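Local coordinates for uncharacterized protein (Staphylococcus aureus subsp. aureus, PDB 3QFK) that is a putative 5'-nucleotidase of uncharacterised function that pairs a calcineurin-like phosphoesterase domain, which holds a zinc and a manganese ion, with a 5'-nucleotidase C-terminal domain, at residues Ile68-Phe73 against Phe104-Asn109; Val25-Gly30 against His247-Ile252. All coordinates share one frame; numbering follows the deposited sequence.

Contact 1 of 2, residues Ile68-Phe73 against Phe104-Asn109; sequences IDNGDF and FGTLGN. With MN (manganese (II) ion), chain C; ZN (zinc ion), chain B.
Asp-72 and Asn-109 meet at the manganese ion in the calcineurin-like phosphoesterase fold, where Ile-68 and Asp-69 pair in parallel with Phe-104 and Gly-105. The CB of Asp-72 stays 3.6 Å from the zinc ion, and CG lies about equally far from the two ions, to one side of them. With CG anti to the carbonyl carbon (chi1 -85°), the carboxylate turns to the ions. OD2 bridges them, 2.3 Å from zinc and 2.4 Å from manganese, while OD1 lies beside the Gly-108 carbonyl carbon and is hydrogen-bonded to His-110. Asn-109 supplies only OD1, to manganese. Upstream, the strands are joined by Asp-69 N to Phe-104 O (3.2 Å). On one face of the sheet Ile-68 lays CG1 over the Phe-104 ring, 4.0 Å from its centroid, a CH-pi contact, and CD1 packs on CZ. Farther along, Asp-69 OD1 accepts from Gly-71 N in an Asx turn, and the carboxylate has Tyr-97 as its outside partner. A water lies within hydrogen-bonding distance of Asp-69 OD1 and Thr-106 O and bridges them. Thr-106 OG1 donates to Asn-70 OD1 over 2.9 Å, arriving 43° above the carbonyl plane of the amide.

Contact 2 of 2, residues Val25-Gly30 against His247-Ile252; sequences VSDVHG and HQHRQI. With ZN (zinc ion), chain B; MN (manganese (II) ion), chain C.
Asp-27, His-29 and His-249 converge on the zinc ion from the two segments. Asp-27 OD1 binds at 2.2 Å, His-29 NE2 at 2.3 Å and His-249 NE2 at 2.4 Å, and two waters and Asp-72 complete the shell. The imidazoles of His-29 and His-249 meet rim to rim, planes 70° apart, because each aims NE2 at the same ion and neither lies over the other. The Asp-27 carboxylate is likewise turned steeply, 68°, from the His-249 ring. Its second oxygen is turned to the protein: OD2 accepts from His-247 N (3.0 Å) on the syn side and from Ser-26 OG (2.6 Å), the two donors coming from opposite faces of the carboxylate. A water donates to OD2 too and weakly accepts from His-249 N. These bonds should fix the rotation of the carboxylate and keep OD1 on zinc. The CA-CB bond of His-247 points away from 25-30, and with CG anti to the backbone N (chi1 -175°) the ring presents ND1 to manganese at 2.5 Å. The water shared by both metals donates a hydrogen bond to the His-247 carbonyl O. Farther out, His-29 ND1 is hydrogen-bonded to Gln-75 O and His-247 NE2 to Glu-226, which probably helps orient both imidazoles. Asp-x-His in the first loop and His-x-His in the last are signature motifs of the dinuclear metal site of calcineurin-like phosphoesterases.

In the fold
From the N terminus, strand 19-25 leads through Val-25 into the loop that carries the rest of the first half of contact 2. Helix 48-59 leads to strand 64-69, whose end opens contact 1; the largely helical connection through 78-85 and 91-99 returns to strand 104-105 and closes it. Contact 2 closes 217 residues beyond Gly-30, at His-247-Ile-252, so contact 1 nests inside its loop. Strands 104-105, 64-69 and 19-25 are neighbours in one sheet, whereas 247-252 enters an edge strand of the second sheet; contact 2 thus joins the two sheets. Probable hydrogen bonds from Asn-70 N to Val-25 O and from His-29 N to Asp-72 O link the contacts directly, and both share the zinc and manganese ions.

Contact 1 of 2, residues Ile68-Phe73 against Phe104-Asn109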
# COMPACT_ATOMS: atom_id res chain seq x y z
N ILE A 68 -4.32 -17.16 -8.79
CA ILE A 68 -4.02 -15.80 -9.22
C ILE A 68 -3.52 -14.89 -8.13
O ILE A 68 -4.09 -14.92 -7.04
CB ILE A 68 -5.35 -15.12 -9.65
CG1 ILE A 68 -6.04 -15.95 -10.74
CG2 ILE A 68 -5.11 -13.67 -10.06
CD1 ILE A 68 -7.45 -15.52 -11.04
N ASP A 69 -2.47 -14.10 -8.41
CA ASP A 69 -1.99 -13.10 -7.46
C ASP A 69 -2.34 -11.71 -8.05
O ASP A 69 -1.95 -11.38 -9.17
CB ASP A 69 -0.48 -13.24 -7.15
CG ASP A 69 0.05 -12.09 -6.26
OD1 ASP A 69 0.29 -10.98 -6.80
OD2 ASP A 69 0.29 -12.30 -5.03
N ASN A 70 -3.01 -10.87 -7.27
CA ASN A 70 -3.51 -9.60 -7.82
C ASN A 70 -2.74 -8.33 -7.48
O ASN A 70 -3.34 -7.24 -7.34
CB ASN A 70 -5.00 -9.47 -7.46
CG ASN A 70 -5.71 -8.39 -8.26
OD1 ASN A 70 -5.46 -8.20 -9.46
ND2 ASN A 70 -6.62 -7.67 -7.60
N GLY A 71 -1.42 -8.42 -7.37
CA GLY A 71 -0.58 -7.23 -7.17
C GLY A 71 -0.16 -6.87 -5.76
O GLY A 71 -0.72 -7.36 -4.79
N ASP A 72 0.80 -5.95 -5.67
CA ASP A 72 1.39 -5.55 -4.39
C ASP A 72 2.03 -6.76 -3.71
O ASP A 72 1.76 -7.05 -2.55
CB ASP A 72 0.38 -4.82 -3.50
CG ASP A 72 0.31 -3.35 -3.82
OD1 ASP A 72 0.93 -2.92 -4.81
OD2 ASP A 72 -0.32 -2.60 -3.06
N PHE A 73 2.89 -7.46 -4.46
CA PHE A 73 3.57 -8.64 -3.98
C PHE A 73 5.07 -8.44 -3.74
O PHE A 73 5.72 -9.23 -3.05
CB PHE A 73 3.39 -9.81 -4.99
CG PHE A 73 4.06 -9.59 -6.34
CD1 PHE A 73 5.40 -9.92 -6.52
CD2 PHE A 73 3.37 -9.03 -7.39
CE1 PHE A 73 6.03 -9.71 -7.76
CE2 PHE A 73 3.98 -8.83 -8.64
CZ PHE A 73 5.32 -9.16 -8.81
N PHE A 104 -1.38 -16.80 -13.25
CA PHE A 104 -1.09 -15.43 -13.66
C PHE A 104 -1.33 -14.43 -12.55
O PHE A 104 -1.92 -14.76 -11.51
CB PHE A 104 -1.93 -15.02 -14.88
CG PHE A 104 -3.40 -15.12 -14.68
CD1 PHE A 104 -4.10 -14.07 -14.14
CD2 PHE A 104 -4.08 -16.26 -15.05
CE1 PHE A 104 -5.47 -14.16 -13.95
CE2 PHE A 104 -5.45 -16.36 -14.87
CZ PHE A 104 -6.14 -15.30 -14.32
N GLY A 105 -0.83 -13.22 -12.75
CA GLY A 105 -1.01 -12.16 -11.79
C GLY A 105 -1.10 -10.82 -12.47
O GLY A 105 -1.13 -10.72 -13.71
N THR A 106 -1.18 -9.78 -11.64
CA THR A 106 -1.23 -8.41 -12.09
C THR A 106 -0.18 -7.56 -11.33
O THR A 106 0.46 -8.02 -10.38
CB THR A 106 -2.60 -7.79 -11.84
OG1 THR A 106 -2.82 -7.69 -10.44
CG2 THR A 106 -3.72 -8.63 -12.47
N LEU A 107 -0.01 -6.33 -11.79
CA LEU A 107 0.89 -5.40 -11.17
C LEU A 107 0.15 -4.49 -10.24
O LEU A 107 -0.87 -3.89 -10.62
CB LEU A 107 1.57 -4.52 -12.22
CG LEU A 107 2.57 -5.16 -13.19
CD1 LEU A 107 3.00 -4.13 -14.23
CD2 LEU A 107 3.74 -5.69 -12.40
N GLY A 108 0.67 -4.34 -9.04
CA GLY A 108 0.13 -3.37 -8.08
C GLY A 108 1.01 -2.13 -8.09
O GLY A 108 2.08 -2.14 -8.70
N ASN A 109 0.58 -1.02 -7.45
CA ASN A 109 1.41 0.19 -7.41
C ASN A 109 2.77 -0.03 -6.74
O ASN A 109 3.77 0.59 -7.13
CB ASN A 109 0.69 1.38 -6.74
CG ASN A 109 0.12 1.03 -5.38
OD1 ASN A 109 -0.69 0.10 -5.26
ND2 ASN A 109 0.50 1.79 -4.35
MN MN C . -1.96 -1.18 -4.08
ZN ZN B . -1.48 -2.94 -1.12
O HOH W 1 1.04 -10.64 -9.33
O HOH W 2 -0.59 -0.92 -0.14
O HOH W 3 -2.74 -1.04 -1.73

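Contact 2 of 2, residues Val25-Gly30 against His247-Ile252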
# COMPACT_ATOMS: atom_id res chain seq x y z
N VAL A 25 -5.24 -14.35 -4.36
CA VAL A 25 -4.64 -13.66 -3.26
C VAL A 25 -4.29 -12.28 -3.80
O VAL A 25 -4.12 -12.09 -5.01
CB VAL A 25 -3.44 -14.35 -2.62
CG1 VAL A 25 -3.92 -15.64 -1.92
CG2 VAL A 25 -2.29 -14.60 -3.64
N SER A 26 -4.28 -11.30 -2.92
CA SER A 26 -3.94 -9.96 -3.32
C SER A 26 -3.25 -9.25 -2.19
O SER A 26 -3.43 -9.58 -1.03
CB SER A 26 -5.20 -9.18 -3.71
OG SER A 26 -4.86 -7.89 -4.19
N ASP A 27 -2.42 -8.29 -2.55
CA ASP A 27 -1.73 -7.48 -1.58
C ASP A 27 -1.03 -8.29 -0.48
O ASP A 27 -1.14 -7.98 0.71
CB ASP A 27 -2.69 -6.46 -0.98
CG ASP A 27 -3.26 -5.52 -2.01
OD1 ASP A 27 -2.69 -4.44 -2.18
OD2 ASP A 27 -4.27 -5.86 -2.68
N VAL A 28 -0.34 -9.35 -0.90
CA VAL A 28 0.41 -10.19 -0.01
C VAL A 28 1.53 -9.40 0.64
O VAL A 28 1.87 -9.63 1.81
CB VAL A 28 0.93 -11.43 -0.73
CG1 VAL A 28 1.81 -12.25 0.19
CG2 VAL A 28 -0.27 -12.23 -1.22
N HIS A 29 2.10 -8.48 -0.13
CA HIS A 29 3.10 -7.55 0.37
C HIS A 29 4.38 -8.17 0.98
O HIS A 29 4.98 -7.59 1.88
CB HIS A 29 2.45 -6.56 1.37
CG HIS A 29 1.72 -5.42 0.71
ND1 HIS A 29 2.38 -4.44 -0.00
CD2 HIS A 29 0.41 -5.10 0.67
CE1 HIS A 29 1.50 -3.57 -0.47
NE2 HIS A 29 0.30 -3.95 -0.09
N GLY A 30 4.79 -9.33 0.48
CA GLY A 30 5.97 -10.01 0.98
C GLY A 30 5.76 -10.67 2.35
O GLY A 30 6.74 -11.02 3.04
N HIS A 247 -5.90 -3.61 -3.87
CA HIS A 247 -5.45 -2.25 -3.58
C HIS A 247 -5.96 -1.60 -2.28
O HIS A 247 -5.19 -1.00 -1.55
CB HIS A 247 -5.76 -1.31 -4.78
CG HIS A 247 -5.22 0.07 -4.61
ND1 HIS A 247 -3.87 0.33 -4.49
CD2 HIS A 247 -5.83 1.28 -4.56
CE1 HIS A 247 -3.67 1.63 -4.35
NE2 HIS A 247 -4.85 2.23 -4.40
N GLN A 248 -7.25 -1.74 -2.01
CA GLN A 248 -7.86 -1.13 -0.84
C GLN A 248 -7.78 -1.98 0.41
O GLN A 248 -8.15 -1.51 1.48
CB GLN A 248 -9.32 -0.81 -1.14
CG GLN A 248 -9.53 0.35 -2.11
CD GLN A 248 -11.00 0.56 -2.39
OE1 GLN A 248 -11.75 -0.40 -2.60
NE2 GLN A 248 -11.44 1.81 -2.38
N HIS A 249 -7.31 -3.23 0.27
CA HIS A 249 -7.13 -4.11 1.43
C HIS A 249 -8.44 -4.46 2.13
O HIS A 249 -8.45 -4.77 3.32
CB HIS A 249 -6.18 -3.45 2.44
CG HIS A 249 -4.79 -3.25 1.92
ND1 HIS A 249 -3.73 -2.92 2.75
CD2 HIS A 249 -4.26 -3.44 0.69
CE1 HIS A 249 -2.63 -2.82 2.02
NE2 HIS A 249 -2.92 -3.14 0.77
N ARG A 250 -9.55 -4.43 1.40
CA ARG A 250 -10.86 -4.76 1.99
C ARG A 250 -11.17 -6.23 1.75
O ARG A 250 -10.58 -6.85 0.86
CB ARG A 250 -11.94 -3.91 1.32
CG ARG A 250 -11.68 -2.42 1.44
CD ARG A 250 -12.48 -1.62 0.42
NE ARG A 250 -13.92 -1.60 0.67
CZ ARG A 250 -14.80 -0.95 -0.09
NH1 ARG A 250 -14.40 -0.30 -1.18
NH2 ARG A 250 -16.09 -0.96 0.22
N GLN A 251 -12.09 -6.76 2.54
CA GLN A 251 -12.57 -8.13 2.40
C GLN A 251 -13.97 -8.04 1.82
O GLN A 251 -14.88 -7.61 2.49
CB GLN A 251 -12.53 -8.87 3.74
CG GLN A 251 -11.09 -9.16 4.17
CD GLN A 251 -10.99 -9.98 5.44
OE1 GLN A 251 -11.94 -10.65 5.86
NE2 GLN A 251 -9.82 -9.95 6.06
N ILE A 252 -14.09 -8.34 0.53
CA ILE A 252 -15.34 -8.26 -0.22
C ILE A 252 -15.53 -9.53 -1.03
O ILE A 252 -14.59 -10.00 -1.66
CB ILE A 252 -15.32 -7.07 -1.21
CG1 ILE A 252 -15.30 -5.74 -0.45
CG2 ILE A 252 -16.55 -7.10 -2.14
CD1 ILE A 252 -15.17 -4.53 -1.34
ZN ZN B . -1.48 -2.94 -1.12
MN MN C . -1.96 -1.18 -4.08
O HOH W 4 -6.84 -5.84 -1.43
O HOH W 3 -2.74 -1.04 -1.73
O HOH W 2 -0.59 -0.92 -0.14